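Local structure of alkaline serine protease (Thermobifida fusca, 2PFE) at residues Q170-N173 with P174-Y178. The protein probably hydrolyses internal peptide bonds as a chymotrypsin-like serine endopeptidase related to alpha-lytic protease, the chain here being the double-barrel protease domain. Residues are numbered along the deposited sequence; the frame is centred on the assembly and turned at random. Where two conformers were deposited one is given.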
# COMPACT_ATOMS: atom_id res chain seq x y z
N GLN A 170 0.48 5.19 -4.97
CA GLN A 170 -0.92 5.53 -5.24
C GLN A 170 -1.43 6.19 -3.96
O GLN A 170 -1.46 5.56 -2.92
CB GLN A 170 -1.68 4.22 -5.53
CG GLN A 170 -3.17 4.26 -5.31
CD GLN A 170 -3.87 5.20 -6.27
OE1 GLN A 170 -4.47 6.20 -5.86
NE2 GLN A 170 -3.78 4.91 -7.57
N PRO A 171 -1.80 7.48 -4.01
CA PRO A 171 -2.34 8.17 -2.83
C PRO A 171 -3.54 7.42 -2.22
O PRO A 171 -4.35 6.81 -2.94
CB PRO A 171 -2.72 9.56 -3.36
CG PRO A 171 -1.75 9.76 -4.50
CD PRO A 171 -1.69 8.40 -5.17
N ILE A 172 -3.60 7.44 -0.90
CA ILE A 172 -4.58 6.61 -0.19
C ILE A 172 -5.99 7.16 -0.23
O ILE A 172 -6.95 6.39 -0.36
CB ILE A 172 -4.15 6.32 1.27
CG1 ILE A 172 -5.07 5.29 1.94
CG2 ILE A 172 -4.08 7.60 2.12
CD1 ILE A 172 -5.08 3.92 1.27
N ASN A 173 -6.14 8.47 -0.16
CA ASN A 173 -7.47 9.03 -0.11
C ASN A 173 -8.34 8.74 -1.35
O ASN A 173 -9.53 8.43 -1.19
CB ASN A 173 -7.44 10.50 0.29
CG ASN A 173 -7.10 10.70 1.75
OD1 ASN A 173 -7.34 9.81 2.59
ND2 ASN A 173 -6.53 11.84 2.07
N PRO A 174 -7.78 8.86 -2.58
CA PRO A 174 -8.55 8.43 -3.75
C PRO A 174 -8.96 6.96 -3.71
O PRO A 174 -10.02 6.62 -4.22
CB PRO A 174 -7.59 8.69 -4.91
CG PRO A 174 -6.72 9.79 -4.44
CD PRO A 174 -6.50 9.48 -2.99
N LEU A 175 -8.12 6.11 -3.12
CA LEU A 175 -8.39 4.68 -3.03
C LEU A 175 -9.59 4.46 -2.07
O LEU A 175 -10.54 3.75 -2.40
CB LEU A 175 -7.13 3.94 -2.55
CG LEU A 175 -7.20 2.41 -2.46
CD1 LEU A 175 -5.78 1.83 -2.48
CD2 LEU A 175 -7.92 1.95 -1.21
N LEU A 176 -9.55 5.11 -0.92
CA LEU A 176 -10.62 4.94 0.07
C LEU A 176 -11.93 5.45 -0.52
O LEU A 176 -12.99 4.83 -0.36
CB LEU A 176 -10.31 5.68 1.36
CG LEU A 176 -9.01 5.30 2.06
CD1 LEU A 176 -8.73 6.31 3.17
CD2 LEU A 176 -9.13 3.87 2.60
N SER A 177 -11.85 6.58 -1.22
CA SER A 177 -13.04 7.17 -1.84
C SER A 177 -13.63 6.27 -2.94
O SER A 177 -14.84 6.02 -2.96
CB SER A 177 -12.74 8.57 -2.37
OG SER A 177 -13.86 9.13 -3.03
N TYR A 178 -12.78 5.79 -3.85
CA TYR A 178 -13.28 5.02 -5.00
C TYR A 178 -14.03 3.77 -4.55
O TYR A 178 -15.06 3.42 -5.10
CB TYR A 178 -12.14 4.59 -5.90
CG TYR A 178 -12.62 4.08 -7.26
CD1 TYR A 178 -12.93 4.98 -8.28
CD2 TYR A 178 -12.79 2.72 -7.50
CE1 TYR A 178 -13.38 4.53 -9.53
CE2 TYR A 178 -13.25 2.26 -8.74
CZ TYR A 178 -13.55 3.16 -9.75
OH TYR A 178 -14.00 2.73 -10.97
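Ile172 sends CG1 anti to its own nitrogen (chi1 -171°), while Leu176 turns CG anti to its carbonyl carbon (chi1 -58°), and these two torsions bring the branched side chains together one helical turn apart. CG1 of Ile172 lies 3.9 Å from CG of Leu176, the two chains passing at a slant rather than side by side. The delta end of Ile172 meets Leu175 more loosely, CD1 to CD2 at 4.3 Å, so the isoleucine packs against two successive leucines. In the backbone, the first turn is closed by bonds of alpha-helical spacing: Leu176 N reaches Ile172 O at 3.0 Å and nearly straight (161°), and Ser177 N donates to Asn173 O.

Pro174, in the first turn and with no N-H to offer, fits against the incoming strand end. Its CD rests 3.8 Å from CB of Pro171 and 3.4 Å from Pro171 O. With an alanine in place of Pro174, the ring carbons facing Pro171 would be gone, which is likely to open a gap there and relax the restraint on the first turn. Asn173 lays OD1 3.8 Å from CD1 of Leu176, and the same oxygen is hydrogen-bonded to Ser88 OG, tying the start of the helix to a loop.

At this junction strand 164-171 of the second barrel of the chymotrypsin-like fold runs into helix 172-179, with the Gln170 side chain about 4 Å from that of Asp59, predicted to belong to the charge relay system. Backbone bonds between Gln170 and Val153 and between Ile172 and Gln151 join the strand end and the junction to strand 149-157, whereas Ile172 and Leu175 both touch Ala31 of strand 27-32 and Pro174 and Leu175 touch Met60 of strand 60-65, so the helix begins against both sheets.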